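Local structure of short-chain dehydrogenase/reductase SDR (Vibrio parahaemolyticus, 3GUY) at residues E94-Q97 with T98-N102; N102-S105 with S106-V110; K151-I154 with E155-L159; L201-H204 with G205-N209. The protein probably catalyses NAD(P)(H)-dependent oxidation or reduction, as other short-chain dehydrogenases/reductases do. The protein carries 2 engineered substitutions. All blocks are in the same frame, centred on the assembly; numbering follows the deposited sequence.

Contact 1: residues E94-Q97 with T98-N102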
# COMPACT_ATOMS: atom_id res chain seq x y z
N GLU D 94 -23.60 -17.28 -4.43
CA GLU D 94 -23.62 -18.26 -3.31
C GLU D 94 -22.18 -18.69 -3.00
O GLU D 94 -21.78 -18.79 -1.86
CB GLU D 94 -24.40 -19.52 -3.69
CG GLU D 94 -25.81 -19.65 -3.16
CD GLU D 94 -26.23 -21.17 -3.12
OE1 GLU D 94 -26.65 -21.66 -2.05
OE2 GLU D 94 -26.11 -21.86 -4.16
N GLN D 95 -21.41 -18.94 -4.06
CA GLN D 95 -19.99 -19.23 -3.94
C GLN D 95 -19.15 -18.05 -3.38
O GLN D 95 -18.17 -18.28 -2.68
CB GLN D 95 -19.46 -19.66 -5.29
CG GLN D 95 -19.88 -21.09 -5.65
CD GLN D 95 -18.72 -22.00 -5.70
OE1 GLN D 95 -17.99 -22.21 -4.69
NE2 GLN D 95 -18.47 -22.50 -6.90
N ILE D 96 -19.53 -16.82 -3.72
CA ILE D 96 -18.92 -15.64 -3.12
C ILE D 96 -19.21 -15.59 -1.61
O ILE D 96 -18.33 -15.29 -0.83
CB ILE D 96 -19.39 -14.30 -3.78
CG1 ILE D 96 -19.00 -14.25 -5.29
CG2 ILE D 96 -18.89 -13.11 -2.94
CD1 ILE D 96 -19.63 -13.07 -6.12
N GLN D 97 -20.44 -15.89 -1.22
CA GLN D 97 -20.78 -15.96 0.19
C GLN D 97 -19.95 -17.01 0.95
O GLN D 97 -19.51 -16.72 2.03
CB GLN D 97 -22.29 -16.21 0.41
CG GLN D 97 -22.70 -16.23 1.92
CD GLN D 97 -22.22 -15.01 2.73
OE1 GLN D 97 -22.23 -13.89 2.23
NE2 GLN D 97 -21.79 -15.24 3.99
N THR D 98 -19.75 -18.18 0.36
CA THR D 98 -18.87 -19.22 0.93
C THR D 98 -17.43 -18.75 1.11
O THR D 98 -16.76 -19.07 2.12
CB THR D 98 -18.85 -20.46 0.04
OG1 THR D 98 -20.18 -20.94 -0.08
CG2 THR D 98 -17.93 -21.54 0.60
N LEU D 99 -16.96 -17.99 0.12
CA LEU D 99 -15.61 -17.42 0.19
C LEU D 99 -15.46 -16.49 1.41
O LEU D 99 -14.43 -16.52 2.11
CB LEU D 99 -15.30 -16.66 -1.09
CG LEU D 99 -13.86 -16.34 -1.46
CD1 LEU D 99 -13.03 -17.63 -1.53
CD2 LEU D 99 -13.89 -15.53 -2.80
N ILE D 100 -16.48 -15.65 1.63
CA ILE D 100 -16.51 -14.72 2.74
C ILE D 100 -16.49 -15.47 4.07
O ILE D 100 -15.70 -15.17 4.97
CB ILE D 100 -17.75 -13.76 2.69
CG1 ILE D 100 -17.64 -12.76 1.52
CG2 ILE D 100 -17.83 -12.95 3.99
CD1 ILE D 100 -18.89 -11.98 1.19
N GLU D 101 -17.35 -16.48 4.17
CA GLU D 101 -17.41 -17.31 5.38
C GLU D 101 -16.10 -18.03 5.68
O GLU D 101 -15.59 -17.94 6.80
CB GLU D 101 -18.54 -18.34 5.25
CG GLU D 101 -19.93 -17.71 5.24
CD GLU D 101 -21.02 -18.66 4.72
OE1 GLU D 101 -20.73 -19.82 4.29
OE2 GLU D 101 -22.21 -18.25 4.73
N ASN D 102 -15.55 -18.72 4.69
CA ASN D 102 -14.34 -19.54 4.88
C ASN D 102 -13.06 -18.73 5.12
O ASN D 102 -12.10 -19.27 5.70
CB ASN D 102 -14.05 -20.43 3.69
CG ASN D 102 -15.10 -21.49 3.42
OD1 ASN D 102 -16.01 -21.73 4.23
ND2 ASN D 102 -15.02 -22.10 2.21
O HOH W 1 -20.27 -22.27 -2.29
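Q97 and E101, one helical turn apart, show how a side chain can bend to find a partner four residues on. From CB, which lies 3.2 Å from the backbone N of T98, the Q97 chain leaves with CG anti to its own N (chi1 -177°), and there CG meets E101 OE2 at 3.5 Å. A bend at chi2 then carries the amide across the E101 side chain at about a right angle. At the tip the two amide atoms part company: OE1 rests 4.0 Å from I100 CD1, whereas NE2 donates to E101 OE2 over 3.1 Å in a nearly straight bond (164°). E101 OE2 lies in the Q97 amide plane, but NE2 comes from above the carboxylate plane, the two planes being 68° apart. This i to i+4 pairing belongs to helix 93-118, a long helix of the Rossmann-type fold that packs against its counterpart in the second subunit; there I100 meets I100 of that subunit and Q97 meets its S105. I96 CG2 lies 4.3 Å from I100 CD1, and both residues reach helix 141-160 as well as the second subunit. Nearer the start of the helix, T98 N donates to E94 O at 3.1 Å. The hydroxyl OG1 of T98 stands 2.6 Å from a water, which gives a weak hydrogen bond to Q95 OE1.

Contact 2: residues N102-S105 with S106-V110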
# COMPACT_ATOMS: atom_id res chain seq x y z
N ASN D 102 -15.55 -18.72 4.69
CA ASN D 102 -14.34 -19.54 4.88
C ASN D 102 -13.06 -18.73 5.12
O ASN D 102 -12.10 -19.27 5.70
CB ASN D 102 -14.05 -20.43 3.69
CG ASN D 102 -15.10 -21.49 3.42
OD1 ASN D 102 -16.01 -21.73 4.23
ND2 ASN D 102 -15.02 -22.10 2.21
N ASN D 103 -12.99 -17.48 4.62
CA ASN D 103 -11.77 -16.66 4.75
C ASN D 103 -11.90 -15.53 5.77
O ASN D 103 -11.10 -15.42 6.71
CB ASN D 103 -11.37 -16.08 3.39
CG ASN D 103 -10.96 -17.15 2.40
OD1 ASN D 103 -9.80 -17.60 2.40
ND2 ASN D 103 -11.88 -17.56 1.52
N LEU D 104 -12.93 -14.71 5.61
CA LEU D 104 -13.06 -13.53 6.45
C LEU D 104 -13.74 -13.86 7.78
O LEU D 104 -13.26 -13.46 8.83
CB LEU D 104 -13.83 -12.40 5.70
CG LEU D 104 -14.03 -11.08 6.47
CD1 LEU D 104 -12.71 -10.57 7.07
CD2 LEU D 104 -14.75 -9.99 5.53
N SER D 105 -14.87 -14.54 7.74
CA SER D 105 -15.60 -14.83 8.97
C SER D 105 -14.71 -15.71 9.86
O SER D 105 -14.58 -15.47 11.07
CB SER D 105 -16.92 -15.54 8.66
OG SER D 105 -17.78 -14.65 7.98
N SER D 106 -14.07 -16.70 9.24
CA SER D 106 -13.26 -17.67 9.98
C SER D 106 -12.13 -16.95 10.67
O SER D 106 -11.88 -17.17 11.85
CB SER D 106 -12.75 -18.78 9.07
OG SER D 106 -11.66 -18.36 8.23
N ALA D 107 -11.47 -16.04 9.93
CA ALA D 107 -10.40 -15.22 10.45
C ALA D 107 -10.86 -14.31 11.58
O ALA D 107 -10.17 -14.23 12.58
CB ALA D 107 -9.71 -14.40 9.33
N ILE D 108 -12.00 -13.66 11.45
CA ILE D 108 -12.50 -12.73 12.48
C ILE D 108 -12.85 -13.52 13.77
O ILE D 108 -12.51 -13.12 14.87
CB ILE D 108 -13.78 -11.97 12.01
CG1 ILE D 108 -13.43 -10.87 11.00
CG2 ILE D 108 -14.48 -11.34 13.20
CD1 ILE D 108 -14.69 -10.32 10.25
N ASN D 109 -13.54 -14.64 13.61
CA ASN D 109 -13.97 -15.47 14.77
C ASN D 109 -12.77 -16.05 15.51
O ASN D 109 -12.70 -15.93 16.72
CB ASN D 109 -14.84 -16.61 14.31
CG ASN D 109 -16.21 -16.17 13.93
OD1 ASN D 109 -16.72 -15.19 14.44
ND2 ASN D 109 -16.82 -16.89 13.02
N VAL D 110 -11.81 -16.60 14.78
CA VAL D 110 -10.57 -17.08 15.45
C VAL D 110 -9.76 -16.00 16.10
O VAL D 110 -9.44 -16.12 17.28
CB VAL D 110 -9.67 -17.86 14.54
CG1 VAL D 110 -8.29 -18.07 15.22
CG2 VAL D 110 -10.30 -19.16 14.20
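With its hydroxyl held between the backbone N and the carbonyl carbon (chi1 76°), S106 turns OG back along the helix to N102, while L104, whose CG is anti to its N (chi1 -180°), extends CD1 to I108. The serine illustrates how a side chain can stand in for a backbone donor: OG gives a hydrogen bond to N102 O over 2.7 Å, arriving from well above the carbonyl plane, where the helix has a wider pi-type turn. Just beyond, A107 N reaches N103 O at 3.3 Å, again from above the plane, and the regular pattern is restored when I108 N binds L104 O at 2.9 Å. On the apolar side, L104 CD1 and I108 CD1 meet at 3.8 Å, the two side chains slanting across each other; L104 and I108 also touch L104 and I96 of the second subunit. N109 brings CB to 3.4 Å from S105 O, but its amide nitrogen is held by the L56 carbonyl. The turn is enclosed on several sides: L104, A107 and I108 pack on helix 141-160, S106 and A107 on H78 of strand 75-78, and N109 on helix 59-67.

Contact 3: residues K151-I154 with E155-L159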
# COMPACT_ATOMS: atom_id res chain seq x y z
N LYS D 151 -6.08 -8.72 6.10
CA LYS D 151 -4.96 -7.84 6.38
C LYS D 151 -5.33 -6.53 7.11
O LYS D 151 -4.62 -6.10 7.97
CB LYS D 151 -4.22 -7.50 5.11
CG LYS D 151 -2.95 -6.79 5.36
CD LYS D 151 -2.23 -6.56 4.05
CE LYS D 151 -1.46 -5.31 4.06
NZ LYS D 151 -0.13 -5.66 4.27
N GLY D 152 -6.45 -5.94 6.75
CA GLY D 152 -6.92 -4.76 7.44
C GLY D 152 -7.29 -5.10 8.87
O GLY D 152 -6.99 -4.31 9.77
N LEU D 153 -7.92 -6.24 9.06
CA LEU D 153 -8.23 -6.76 10.40
C LEU D 153 -6.96 -6.91 11.22
O LEU D 153 -6.82 -6.27 12.29
CB LEU D 153 -8.93 -8.09 10.30
CG LEU D 153 -9.36 -8.78 11.58
CD1 LEU D 153 -10.70 -8.15 12.10
CD2 LEU D 153 -9.50 -10.25 11.31
N ILE D 154 -6.01 -7.69 10.72
CA ILE D 154 -4.79 -7.96 11.56
C ILE D 154 -3.96 -6.68 11.80
O ILE D 154 -3.40 -6.53 12.86
CB ILE D 154 -3.97 -9.16 11.07
CG1 ILE D 154 -3.19 -8.89 9.78
CG2 ILE D 154 -4.88 -10.34 10.80
CD1 ILE D 154 -1.71 -8.60 9.99
N GLU D 155 -3.93 -5.73 10.86
CA GLU D 155 -3.10 -4.56 11.04
C GLU D 155 -3.72 -3.59 12.06
O GLU D 155 -3.01 -2.91 12.82
CB GLU D 155 -2.80 -3.89 9.71
CG GLU D 155 -1.97 -4.74 8.75
CD GLU D 155 -0.45 -4.79 9.05
OE1 GLU D 155 -0.02 -4.47 10.18
OE2 GLU D 155 0.32 -5.20 8.12
N SER D 156 -5.02 -3.64 12.14
CA SER D 156 -5.75 -2.94 13.15
C SER D 156 -5.59 -3.56 14.54
O SER D 156 -5.37 -2.81 15.52
CB SER D 156 -7.22 -2.89 12.75
OG SER D 156 -7.38 -2.18 11.51
N VAL D 157 -5.76 -4.87 14.61
CA VAL D 157 -5.68 -5.62 15.89
C VAL D 157 -4.20 -5.49 16.40
O VAL D 157 -3.96 -5.22 17.60
CB VAL D 157 -6.22 -7.07 15.78
CG1 VAL D 157 -6.06 -7.86 17.11
CG2 VAL D 157 -7.69 -7.13 15.32
N ARG D 158 -3.21 -5.51 15.48
CA ARG D 158 -1.83 -5.24 15.92
C ARG D 158 -1.72 -3.93 16.69
O ARG D 158 -1.05 -3.89 17.71
CB ARG D 158 -0.82 -5.21 14.75
CG ARG D 158 -0.52 -6.55 14.21
CD ARG D 158 0.36 -6.37 12.97
NE ARG D 158 1.14 -7.56 12.74
CZ ARG D 158 1.82 -7.81 11.63
NH1 ARG D 158 2.59 -8.89 11.55
NH2 ARG D 158 1.78 -6.97 10.62
N LEU D 159 -2.37 -2.87 16.22
CA LEU D 159 -2.37 -1.60 16.95
C LEU D 159 -3.05 -1.74 18.35
O LEU D 159 -2.56 -1.19 19.29
CB LEU D 159 -3.03 -0.44 16.16
CG LEU D 159 -2.44 -0.04 14.81
CD1 LEU D 159 -3.40 0.92 14.05
CD2 LEU D 159 -1.06 0.59 15.00
O HOH W 2 0.49 -3.03 6.35
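K151, E155 and R158 form a salt-bridge network along one side of a helix, with the glutamate in the middle. Its two carboxylate oxygens divide the work. OE1 receives R158 NH2 at 3.1 Å in a fairly straight bond (162°), lying in the guanidinium plane although NH2 stands above the plane of the carboxylate. OE2 faces K151 NZ across a long 3.9 Å, with a water weakly bonded to both atoms. The lysine runs beside E155 in the same direction, and a bend at chi2 of the glutamate (-79°) folds the acid back between its partners. R158 has further acceptors in D217 and the carbonyl of I168, which should help to fix its orientation.

Among the neutral hydrogen bonds, G152 O is gripped twice by one residue: S156 N donates over 3.2 Å and S156 OG over 2.8 Å, the two arriving from opposite faces of the carbonyl plane. The same hydroxyl also bonds the backbone N of K137 of the second subunit.

Packing contacts complete the turn. I154 CD1 lies over one face of the R158 guanidinium, offset toward its rim and 3.9 Å from NH2, the two side chains running alongside each other. L153 CG and V157 CG2 approach only to 4.4 Å, but both residues also pack on helix 93-118. Both segments belong to helix 141-160, the connection in a beta-alpha-beta unit between parallel strands 124-128 and 167-174, as expected of the Rossmann-type fold of short-chain dehydrogenases.

Contact 4: residues L201-H204 with G205-N209. Engineered in segment 205-209: A206 (natural residue Ser).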
# COMPACT_ATOMS: atom_id res chain seq x y z
N LEU D 201 8.20 -25.64 5.22
CA LEU D 201 9.62 -25.68 5.69
C LEU D 201 10.18 -24.26 5.86
O LEU D 201 10.74 -23.93 6.88
CB LEU D 201 10.51 -26.50 4.73
CG LEU D 201 10.80 -27.97 5.12
CD1 LEU D 201 11.57 -28.76 4.00
CD2 LEU D 201 11.56 -28.04 6.45
N MET D 202 9.96 -23.42 4.86
CA MET D 202 10.39 -22.00 4.92
C MET D 202 9.71 -21.16 5.98
O MET D 202 10.37 -20.33 6.66
CB MET D 202 10.21 -21.35 3.53
CG MET D 202 11.23 -21.88 2.53
SD MET D 202 11.29 -21.15 0.89
CE MET D 202 9.98 -22.02 0.14
N ILE D 203 8.40 -21.36 6.15
CA ILE D 203 7.61 -20.61 7.13
C ILE D 203 8.07 -21.02 8.51
O ILE D 203 8.38 -20.18 9.36
CB ILE D 203 6.08 -20.80 6.97
CG1 ILE D 203 5.59 -20.14 5.67
CG2 ILE D 203 5.32 -20.19 8.18
CD1 ILE D 203 4.23 -20.59 5.09
N HIS D 204 8.13 -22.33 8.73
CA HIS D 204 8.62 -22.86 9.98
C HIS D 204 10.05 -22.38 10.33
O HIS D 204 10.27 -21.91 11.43
CB HIS D 204 8.56 -24.38 9.97
CG HIS D 204 8.96 -24.99 11.27
ND1 HIS D 204 10.26 -25.32 11.56
CD2 HIS D 204 8.24 -25.25 12.38
CE1 HIS D 204 10.33 -25.79 12.79
NE2 HIS D 204 9.12 -25.75 13.31
N GLY D 205 10.98 -22.49 9.41
CA GLY D 205 12.33 -21.92 9.62
C GLY D 205 12.35 -20.46 10.09
O GLY D 205 13.00 -20.14 11.07
N ALA D 206 11.63 -19.58 9.40
CA ALA D 206 11.54 -18.14 9.75
C ALA D 206 10.88 -17.85 11.11
O ALA D 206 11.28 -16.94 11.86
CB ALA D 206 10.81 -17.40 8.65
N LEU D 207 9.85 -18.61 11.45
CA LEU D 207 9.20 -18.40 12.72
C LEU D 207 10.00 -18.95 13.93
O LEU D 207 9.67 -18.64 15.07
CB LEU D 207 7.81 -19.03 12.70
CG LEU D 207 6.83 -18.32 11.74
CD1 LEU D 207 5.61 -19.19 11.49
CD2 LEU D 207 6.40 -17.01 12.31
N ALA D 208 11.02 -19.77 13.69
CA ALA D 208 11.81 -20.36 14.80
C ALA D 208 12.85 -19.38 15.35
O ALA D 208 14.05 -19.59 15.19
CB ALA D 208 12.49 -21.64 14.35
N ASN D 209 12.37 -18.29 15.98
CA ASN D 209 13.24 -17.20 16.38
C ASN D 209 13.98 -17.55 17.67
O ASN D 209 13.36 -17.83 18.70
CB ASN D 209 12.49 -15.83 16.39
CG ASN D 209 11.97 -15.42 17.75
OD1 ASN D 209 10.89 -15.84 18.15
ND2 ASN D 209 12.70 -14.55 18.45
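The imidazole of H204 and the backbone N of G205 meet obliquely, the nitrogen lying 3.6 Å from ND1. With CG of the histidine anti to its own N (chi1 -175°), the ring lies beside the carbonyl carbon and therefore next to the following amide. The ring also makes an edge-to-face contact with Y21, and its NE2 forms a weak hydrogen bond with E24; these partners probably help to position it. G205 N donates to L201 O in an almost straight bond of 2.9 Å (169°).

The tightest apolar meeting is between I203 and L207. Their side chains run alongside each other in the same direction, and I203 CG2 comes within 3.5 Å of L207 CD1, closer than carbons usually pack. L207 CG also lies 3.4 Å from I203 O, the carbonyl to which L207 N donates at 3.0 Å. A206, an engineered residue that is serine in the natural sequence, donates from its N to M202 O and sets CB 3.6 Å from the same oxygen.

The helix ends here, A208 being the first residue whose backbone angles depart from helical values. A208 N still reaches H204 O, but weakly, at 3.2 Å, and A208 sits at the centre of an inverse gamma turn. While A206 meets A206 of the third subunit, helix 196-207 is flanked within its own chain by helix 12-23, touched by L201, I203 and H204, and by strands 167-174 and 214-222, on which I203, L207, M202 and A206 rest.

Overall arrangement
The four contacts follow one another along the chain on three helices of a seven-stranded parallel sheet fold. Contacts 1 and 2 are consecutive stretches of helix 93-118, sharing N102, with centres 11 Å apart. Contact 3, on helix 141-160, touches contact 2 where L153 CD2 packs on I108 CG1 at 4.0 Å; their centres lie 13 Å apart. These three all reach the second subunit, so helices 93-118 and 141-160 both contribute to that interface. Contact 4, on helix 196-207, lies across the chain's centre from contacts 1 and 2, its centre 31 Å from that of contact 1, and meets the third subunit instead. Different helices thus serve different interfaces of the four-chain assembly.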